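Local coordinates for protein UDP-glucose 6-dehydrogenase (PDB 3VTF) that probably catalyses the NAD-dependent oxidation of UDP-glucose to UDP-glucuronate, and binds UDP-glucose, at residues 36-39 against 40-44; 246-249 against 250-254; 303-306 against 307-311. One frame throughout, in Å; residues are numbered along the deposited sequence.

Contact 1: residues 36-39 against 40-44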
ATOM      1  N   HIS A  36      -3.889 -21.746 -17.838  1.00 19.67           N
ATOM      2  CA  HIS A  36      -4.290 -21.056 -19.106  1.00 21.58           C
ATOM      3  C   HIS A  36      -4.669 -22.027 -20.189  1.00 19.72           C
ATOM      4  O   HIS A  36      -5.588 -21.776 -20.976  1.00 22.51           O
ATOM      5  CB  HIS A  36      -3.166 -20.148 -19.582  1.00 22.28           C
ATOM      6  CG  HIS A  36      -3.127 -18.832 -18.792  1.00 22.59           C
ATOM      7  ND1 HIS A  36      -2.676 -18.762 -17.509  1.00 22.47           N
ATOM      8  CD2 HIS A  36      -3.610 -17.584 -19.111  1.00 23.32           C
ATOM      9  CE1 HIS A  36      -2.864 -17.487 -17.048  1.00 23.19           C
ATOM     10  NE2 HIS A  36      -3.412 -16.782 -18.043  1.00 22.72           N
ATOM     11  N   ALA A  37      -3.920 -23.111 -20.274  1.00 22.43           N
ATOM     12  CA  ALA A  37      -4.224 -24.098 -21.350  1.00 22.96           C
ATOM     13  C   ALA A  37      -5.627 -24.645 -21.178  1.00 26.65           C
ATOM     14  O   ALA A  37      -6.413 -24.722 -22.138  1.00 20.99           O
ATOM     15  CB  ALA A  37      -3.177 -25.206 -21.325  1.00 22.47           C
ATOM     16  N   VAL A  38      -5.924 -25.087 -19.965  1.00 22.25           N
ATOM     17  CA  VAL A  38      -7.288 -25.581 -19.655  1.00 21.35           C
ATOM     18  C   VAL A  38      -8.376 -24.529 -19.771  1.00 21.63           C
ATOM     19  O   VAL A  38      -9.468 -24.772 -20.370  1.00 22.22           O
ATOM     20  CB  VAL A  38      -7.287 -26.225 -18.223  1.00 22.81           C
ATOM     21  CG1 VAL A  38      -8.733 -26.468 -17.736  1.00 25.97           C
ATOM     22  CG2 VAL A  38      -6.482 -27.511 -18.228  1.00 21.30           C
ATOM     23  N   GLY A  39      -8.099 -23.348 -19.241  1.00 23.38           N
ATOM     24  CA  GLY A  39      -9.076 -22.267 -19.275  1.00 19.72           C
ATOM     25  C   GLY A  39      -9.378 -21.782 -20.703  1.00 21.57           C
ATOM     26  O   GLY A  39     -10.535 -21.462 -20.996  1.00 20.15           O
ATOM     27  N   PHE A  40      -8.343 -21.631 -21.543  1.00 20.31           N
ATOM     28  CA  PHE A  40      -8.598 -21.151 -22.884  1.00 21.17           C
ATOM     29  C   PHE A  40      -9.448 -22.209 -23.607  1.00 21.18           C
ATOM     30  O   PHE A  40     -10.358 -21.834 -24.392  1.00 24.06           O
ATOM     31  CB  PHE A  40      -7.279 -20.923 -23.682  1.00 19.90           C
ATOM     32  CG  PHE A  40      -6.541 -19.633 -23.304  1.00 20.96           C
ATOM     33  CD1 PHE A  40      -7.221 -18.458 -23.155  1.00 21.39           C
ATOM     34  CD2 PHE A  40      -5.130 -19.617 -23.231  1.00 19.70           C
ATOM     35  CE1 PHE A  40      -6.527 -17.253 -22.887  1.00 21.91           C
ATOM     36  CE2 PHE A  40      -4.474 -18.434 -22.883  1.00 21.30           C
ATOM     37  CZ  PHE A  40      -5.176 -17.267 -22.727  1.00 21.85           C
ATOM     38  N   ALA A  41      -9.126 -23.506 -23.399  1.00 20.16           N
ATOM     39  CA  ALA A  41      -9.948 -24.549 -24.052  1.00 22.27           C
ATOM     40  C   ALA A  41     -11.407 -24.460 -23.592  1.00 27.00           C
ATOM     41  O   ALA A  41     -12.350 -24.564 -24.414  1.00 25.25           O
ATOM     42  CB  ALA A  41      -9.380 -25.951 -23.772  1.00 21.02           C
ATOM     43  N   LEU A  42     -11.621 -24.166 -22.301  1.00 26.50           N
ATOM     44  CA  LEU A  42     -12.982 -24.099 -21.776  1.00 23.71           C
ATOM     45  C   LEU A  42     -13.637 -22.839 -22.201  1.00 26.75           C
ATOM     46  O   LEU A  42     -14.851 -22.799 -22.252  1.00 29.25           O
ATOM     47  CB  LEU A  42     -13.021 -24.223 -20.229  1.00 26.76           C
ATOM     48  CG  LEU A  42     -12.594 -25.600 -19.638  1.00 29.32           C
ATOM     49  CD1 LEU A  42     -12.595 -25.518 -18.078  1.00 28.09           C
ATOM     50  CD2 LEU A  42     -13.460 -26.707 -20.206  1.00 32.36           C
ATOM     51  N   LEU A  43     -12.876 -21.773 -22.498  1.00 23.05           N
ATOM     52  CA  LEU A  43     -13.486 -20.568 -23.069  1.00 26.70           C
ATOM     53  C   LEU A  43     -13.948 -20.780 -24.497  1.00 28.03           C
ATOM     54  O   LEU A  43     -14.684 -19.965 -25.006  1.00 31.52           O
ATOM     55  CB  LEU A  43     -12.498 -19.357 -23.069  1.00 27.55           C
ATOM     56  CG  LEU A  43     -12.218 -18.746 -21.712  1.00 31.80           C
ATOM     57  CD1 LEU A  43     -11.220 -17.565 -21.919  1.00 29.11           C
ATOM     58  CD2 LEU A  43     -13.519 -18.292 -21.057  1.00 29.82           C
ATOM     59  N   GLY A  44     -13.461 -21.816 -25.179  1.00 25.97           N
ATOM     60  CA  GLY A  44     -13.958 -22.030 -26.550  1.00 26.60           C
ATOM     61  C   GLY A  44     -12.822 -22.012 -27.599  1.00 29.89           C
ATOM     62  O   GLY A  44     -13.112 -22.083 -28.781  1.00 34.51           O
TER
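With CG anti to the carbonyl carbon in both His-36 (chi1 -79°) and Phe-40 (chi1 -77°), the two rings leave the helix one turn apart on the same flank and meet there. The imidazole turns its edge to the phenyl face in an offset edge-to-face pair: ring centroids are 5.7 Å apart and the planes stand at 63°. CD2 of His-36 makes the approach, 4.0 Å from CZ of Phe-40, while His-36 ND1 is hydrogen-bonded to the carbonyl O of Val-32 in the preceding turn, which helps fix the ring's rotation. The same two residues are joined through the backbone, Phe-40 N donating to His-36 O at 2.8 Å. On another flank Val-38 CG1 lies 4.0 Å from Leu-42 CD1, the two side chains running alongside each other. The helix closes in a Schellman motif, with Gly-44 at positive phi; its N donates to Ala-41 O at 3.1 Å, and there is a weak further bond to Phe-40 O. This is the helix of a Rossmann-type beta-alpha-beta unit between strands 23-27 and 46-50; Ala-37, Phe-40 and Ala-41 rest on Val-47 of the second strand, Val-38 and Leu-42 on helix 72-81, and both rings meet Phe-186 of helix 182-187 edge-to-face.

Contact 2: residues 246-249 against 250-254; sequences GLLA and KRLGV
Ala-249 O accepts two bonds at the end of the helix: a sound one from Val-254 N at 2.9 Å, nearly straight at 164°, and a weak one from Leu-252 N at 3.0 Å. The Val-254 donor stands above the carbonyl plane rather than on a lone pair, as the chain folds back over the helix end. Gly-253 takes the positive phi of the reversal, a conformation that favours glycine, and its own N donates to Lys-250 O at 3.0 Å; this bond and that of Val-254 N to Ala-249 O make a Schellman motif. The return also brings Val-254 CG1 within 3.7 Å of Ala-249 CB, an apolar clasp beside the polar one. One turn earlier Lys-250 N donates to Gly-246 O at 2.8 Å, in regular helical fashion. Leucines pack on a separate flank. Leu-252, its CG anti to the carbonyl carbon (chi1 -66°), sends CD1 back along the helix to 3.9 Å from CG of Leu-248, whose CD1 points forward to meet it as the two side chains cross at a slant. Replacing Leu-252 with an alanine would probably take away part of the apolar cover of Leu-248 CG and CD1 and open a gap beside that side chain. Lys-250 reaches out to a salt bridge with Glu-439 near the C-terminus. This end of helix 221-251 borders several elements: Leu-247 lies on Tyr-315 and Met-316 of helix 304-328, Val-254 on Val-259 of helix 256-264, and Leu-248 on Phe-292 of the second subunit.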
ATOM      1  N   GLY A 246       3.771  -4.124  12.937  1.00 19.60           N
ATOM      2  CA  GLY A 246       3.537  -5.209  13.899  1.00 17.97           C
ATOM      3  C   GLY A 246       4.640  -5.376  14.944  1.00 22.95           C
ATOM      4  O   GLY A 246       4.361  -5.606  16.136  1.00 19.27           O
ATOM      5  N   LEU A 247       5.897  -5.190  14.520  1.00 19.49           N
ATOM      6  CA  LEU A 247       6.968  -5.250  15.531  1.00 21.97           C
ATOM      7  C   LEU A 247       6.758  -4.196  16.582  1.00 23.49           C
ATOM      8  O   LEU A 247       7.055  -4.422  17.767  1.00 22.88           O
ATOM      9  CB  LEU A 247       8.352  -5.067  14.803  1.00 20.80           C
ATOM     10  CG  LEU A 247       8.705  -6.197  13.861  1.00 21.76           C
ATOM     11  CD1 LEU A 247       9.969  -5.806  12.991  1.00 22.25           C
ATOM     12  CD2 LEU A 247       8.943  -7.492  14.622  1.00 21.69           C
ATOM     13  N   LEU A 248       6.309  -3.000  16.145  1.00 19.78           N
ATOM     14  CA  LEU A 248       6.015  -1.917  17.006  1.00 21.21           C
ATOM     15  C   LEU A 248       4.795  -2.150  17.859  1.00 22.37           C
ATOM     16  O   LEU A 248       4.811  -1.903  19.121  1.00 20.48           O
ATOM     17  CB  LEU A 248       5.968  -0.556  16.210  1.00 21.23           C
ATOM     18  CG  LEU A 248       5.433   0.672  16.984  1.00 22.46           C
ATOM     19  CD1 LEU A 248       6.377   0.972  18.195  1.00 23.41           C
ATOM     20  CD2 LEU A 248       5.526   1.886  16.068  1.00 22.38           C
ATOM     21  N   ALA A 249       3.728  -2.671  17.252  1.00 18.96           N
ATOM     22  CA  ALA A 249       2.507  -2.959  18.007  1.00 21.33           C
ATOM     23  C   ALA A 249       2.834  -3.946  19.144  1.00 21.33           C
ATOM     24  O   ALA A 249       2.314  -3.795  20.244  1.00 22.17           O
ATOM     25  CB  ALA A 249       1.412  -3.531  17.102  1.00 18.25           C
ATOM     26  N   LYS A 250       3.599  -4.985  18.810  1.00 20.13           N
ATOM     27  CA  LYS A 250       4.017  -6.028  19.748  1.00 21.00           C
ATOM     28  C   LYS A 250       4.760  -5.349  20.967  1.00 22.33           C
ATOM     29  O   LYS A 250       4.438  -5.623  22.106  1.00 23.79           O
ATOM     30  CB  LYS A 250       4.967  -7.053  19.108  1.00 19.74           C
ATOM     31  CG  LYS A 250       5.368  -8.219  20.056  1.00 21.33           C
ATOM     32  CD  LYS A 250       6.275  -9.251  19.293  1.00 21.66           C
ATOM     33  CE  LYS A 250       6.680 -10.417  20.227  1.00 21.36           C
ATOM     34  NZ  LYS A 250       5.441 -11.053  20.776  1.00 23.85           N
ATOM     35  N   ARG A 251       5.704  -4.456  20.725  1.00 21.67           N
ATOM     36  CA  ARG A 251       6.349  -3.724  21.830  1.00 26.37           C
ATOM     37  C   ARG A 251       5.372  -2.917  22.656  1.00 29.53           C
ATOM     38  O   ARG A 251       5.570  -2.697  23.853  1.00 26.29           O
ATOM     39  CB  ARG A 251       7.366  -2.752  21.318  1.00 30.31           C
ATOM     40  CG  ARG A 251       8.460  -3.414  20.555  1.00 40.96           C
ATOM     41  CD  ARG A 251       9.338  -4.364  21.380  1.00 50.16           C
ATOM     42  NE  ARG A 251      10.643  -4.407  20.701  1.00 50.44           N
ATOM     43  CZ  ARG A 251      11.563  -3.472  20.887  1.00 46.02           C
ATOM     44  NH1 ARG A 251      11.299  -2.514  21.778  1.00 48.89           N
ATOM     45  NH2 ARG A 251      12.730  -3.515  20.245  1.00 39.44           N
ATOM     46  N   LEU A 252       4.260  -2.509  22.052  1.00 25.93           N
ATOM     47  CA  LEU A 252       3.311  -1.681  22.741  1.00 23.88           C
ATOM     48  C   LEU A 252       2.305  -2.547  23.471  1.00 25.37           C
ATOM     49  O   LEU A 252       1.398  -1.990  24.071  1.00 19.96           O
ATOM     50  CB  LEU A 252       2.547  -0.726  21.727  1.00 19.52           C
ATOM     51  CG  LEU A 252       3.511   0.297  21.115  1.00 20.90           C
ATOM     52  CD1 LEU A 252       2.873   0.961  19.861  1.00 22.03           C
ATOM     53  CD2 LEU A 252       4.014   1.332  22.187  1.00 23.28           C
ATOM     54  N   GLY A 253       2.343  -3.846  23.255  1.00 23.17           N
ATOM     55  CA  GLY A 253       1.325  -4.788  23.821  1.00 27.34           C
ATOM     56  C   GLY A 253       0.007  -4.697  23.119  1.00 27.45           C
ATOM     57  O   GLY A 253      -1.014  -4.907  23.731  1.00 28.26           O
ATOM     58  N   VAL A 254       0.009  -4.391  21.824  1.00 23.11           N
ATOM     59  CA  VAL A 254      -1.198  -4.153  21.046  1.00 24.98           C
ATOM     60  C   VAL A 254      -1.395  -5.210  19.943  1.00 23.65           C
ATOM     61  O   VAL A 254      -0.407  -5.798  19.441  1.00 21.32           O
ATOM     62  CB  VAL A 254      -0.975  -2.734  20.343  1.00 31.68           C
ATOM     63  CG1 VAL A 254      -1.644  -2.617  19.001  1.00 37.59           C
ATOM     64  CG2 VAL A 254      -1.321  -1.611  21.325  1.00 38.25           C
TER

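Contact 3: residues 303-306 against 307-311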
ATOM      1  N   MET A 303      16.300   1.972  -5.317  1.00 21.33           N
ATOM      2  CA  MET A 303      15.267   0.943  -4.970  1.00 20.13           C
ATOM      3  C   MET A 303      15.137   0.797  -3.424  1.00 18.52           C
ATOM      4  O   MET A 303      15.020  -0.300  -2.932  1.00 17.82           O
ATOM      5  CB  MET A 303      15.581  -0.432  -5.594  1.00 18.33           C
ATOM      6  CG  MET A 303      15.826  -0.349  -7.120  1.00 24.26           C
ATOM      7  SD  MET A 303      14.506   0.446  -8.094  1.00 22.65           S
ATOM      8  CE  MET A 303      13.191  -0.784  -7.995  1.00 22.38           C
ATOM      9  N   ALA A 304      15.189   1.898  -2.705  1.00 20.13           N
ATOM     10  CA  ALA A 304      15.282   1.878  -1.217  1.00 19.67           C
ATOM     11  C   ALA A 304      14.043   1.218  -0.579  1.00 20.73           C
ATOM     12  O   ALA A 304      14.148   0.443   0.392  1.00 18.83           O
ATOM     13  CB  ALA A 304      15.371   3.352  -0.706  1.00 18.70           C
ATOM     14  N   ILE A 305      12.845   1.516  -1.111  1.00 17.39           N
ATOM     15  CA  ILE A 305      11.648   0.862  -0.478  1.00 17.68           C
ATOM     16  C   ILE A 305      11.612  -0.598  -0.750  1.00 17.82           C
ATOM     17  O   ILE A 305      11.397  -1.422   0.167  1.00 16.99           O
ATOM     18  CB  ILE A 305      10.348   1.563  -0.991  1.00 18.17           C
ATOM     19  CG1 ILE A 305      10.407   3.061  -0.563  1.00 20.31           C
ATOM     20  CG2 ILE A 305       9.099   0.893  -0.383  1.00 18.84           C
ATOM     21  CD1 ILE A 305       9.242   3.949  -1.175  1.00 24.15           C
ATOM     22  N   SER A 306      11.809  -0.989  -2.012  1.00 14.97           N
ATOM     23  CA  SER A 306      11.776  -2.396  -2.338  1.00 16.68           C
ATOM     24  C   SER A 306      12.798  -3.190  -1.540  1.00 17.32           C
ATOM     25  O   SER A 306      12.530  -4.308  -1.125  1.00 19.05           O
ATOM     26  CB  SER A 306      12.032  -2.575  -3.899  1.00 17.29           C
ATOM     27  OG  SER A 306      11.078  -1.826  -4.588  1.00 19.84           O
ATOM     28  N   LYS A 307      14.023  -2.622  -1.355  1.00 18.25           N
ATOM     29  CA  LYS A 307      15.031  -3.322  -0.473  1.00 20.18           C
ATOM     30  C   LYS A 307      14.520  -3.430   0.986  1.00 18.37           C
ATOM     31  O   LYS A 307      14.680  -4.456   1.616  1.00 19.99           O
ATOM     32  CB  LYS A 307      16.371  -2.530  -0.491  1.00 20.72           C
ATOM     33  CG  LYS A 307      17.103  -2.728  -1.892  1.00 21.59           C
ATOM     34  CD  LYS A 307      18.600  -2.285  -1.821  1.00 24.66           C
ATOM     35  CE  LYS A 307      18.714  -0.892  -1.272  1.00 26.94           C
ATOM     36  NZ  LYS A 307      20.090  -0.281  -1.344  1.00 34.73           N
ATOM     37  N   ALA A 308      13.879  -2.395   1.477  1.00 16.37           N
ATOM     38  CA  ALA A 308      13.334  -2.439   2.863  1.00 17.54           C
ATOM     39  C   ALA A 308      12.313  -3.504   3.002  1.00 20.46           C
ATOM     40  O   ALA A 308      12.298  -4.277   4.045  1.00 20.64           O
ATOM     41  CB  ALA A 308      12.852  -1.055   3.354  1.00 15.86           C
ATOM     42  N   VAL A 309      11.511  -3.672   1.919  1.00 18.98           N
ATOM     43  CA  VAL A 309      10.492  -4.714   1.922  1.00 19.24           C
ATOM     44  C   VAL A 309      11.099  -6.046   2.168  1.00 20.20           C
ATOM     45  O   VAL A 309      10.569  -6.890   2.949  1.00 18.28           O
ATOM     46  CB  VAL A 309       9.730  -4.715   0.541  1.00 18.64           C
ATOM     47  CG1 VAL A 309       8.847  -5.916   0.463  1.00 20.26           C
ATOM     48  CG2 VAL A 309       8.944  -3.421   0.483  1.00 19.36           C
ATOM     49  N   LEU A 310      12.185  -6.326   1.444  1.00 21.42           N
ATOM     50  CA  LEU A 310      12.857  -7.625   1.594  1.00 21.89           C
ATOM     51  C   LEU A 310      13.628  -7.739   2.922  1.00 21.76           C
ATOM     52  O   LEU A 310      13.694  -8.832   3.497  1.00 24.11           O
ATOM     53  CB  LEU A 310      13.870  -7.873   0.440  1.00 27.35           C
ATOM     54  CG  LEU A 310      13.422  -8.683  -0.774  1.00 35.08           C
ATOM     55  CD1 LEU A 310      14.624  -9.085  -1.674  1.00 27.70           C
ATOM     56  CD2 LEU A 310      12.596  -9.932  -0.391  1.00 28.50           C
ATOM     57  N   ARG A 311      14.231  -6.644   3.390  1.00 19.11           N
ATOM     58  CA  ARG A 311      14.910  -6.707   4.716  1.00 22.06           C
ATOM     59  C   ARG A 311      13.932  -7.165   5.824  1.00 23.71           C
ATOM     60  O   ARG A 311      14.247  -8.032   6.676  1.00 20.51           O
ATOM     61  CB  ARG A 311      15.435  -5.341   5.016  1.00 23.15           C
ATOM     62  CG  ARG A 311      15.995  -5.142   6.405  1.00 30.13           C
ATOM     63  CD  ARG A 311      16.437  -3.682   6.690  1.00 33.73           C
ATOM     64  NE  ARG A 311      16.595  -3.509   8.135  1.00 36.40           N
ATOM     65  CZ  ARG A 311      17.782  -3.583   8.729  1.00 51.92           C
ATOM     66  NH1 ARG A 311      18.839  -3.811   7.961  1.00 49.36           N
ATOM     67  NH2 ARG A 311      17.932  -3.446  10.059  1.00 42.98           N
TER
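Lys-307 N to Met-303 O, 3.0 Å and nearly straight at 166°, starts a run of backbone hydrogen bonds over the first two turns of helix 304-328, with Met-303 at the N-cap position. The ladder continues with Ala-308 N to Ala-304 O at 3.1 Å, Val-309 N to Ile-305 O at 2.9 Å, and the longer Leu-310 N to Ser-306 O at 3.3 Å. Apolar contact between side chains is slight, since Ile-305 CG2 and Val-309 CG2 come no nearer than 4.4 Å. Val-309 CG2 instead sits 3.2 Å from Ile-305 O, placed there by a first torsion that sets CG2 anti to the carbonyl carbon and CG1 anti to the backbone N (chi1 171°). In the fold these turns belong to the all-helical central region of the UDP-glucose/GDP-mannose dehydrogenase family, where Val-309 packs on Ala-236 and Leu-237 of the long helix 221-251 and Ser-306 on Phe-292 of helix 285-298. The polar groups of Lys-307 and Ser-306 have their strongest partners beyond the two segments. Lys-307 lays its CG 3.4 Å from Met-303 O, bends at chi3, and ends in a salt bridge with Glu-302. Glu-244 of the second subunit takes hydrogen bonds from both Ser-306 OG and Ile-305 N, a two-point grip on the helix start across the dimer interface.

In the fold
Along the chain the three contacts follow in series. Contact 1 lies in the NAD-binding domain, on a helix packed against the sheet that includes strands 23-27 and 46-50; contacts 2 and 3 share the central domain, on the other side of the chain's centre. Centres of contacts 1 and 2 are about 47 Å apart and those of contacts 1 and 3 about 38 Å, whereas those of contacts 2 and 3 are about 21 Å apart, with nearest atoms about 8 Å apart. Contact 2 closes helix 221-251 and contact 3 opens helix 304-328; the two helices pack against each other. Both contacts touch the second subunit, placing these helix ends at the dimer interface, while no other chain of the assembly reaches contact 1.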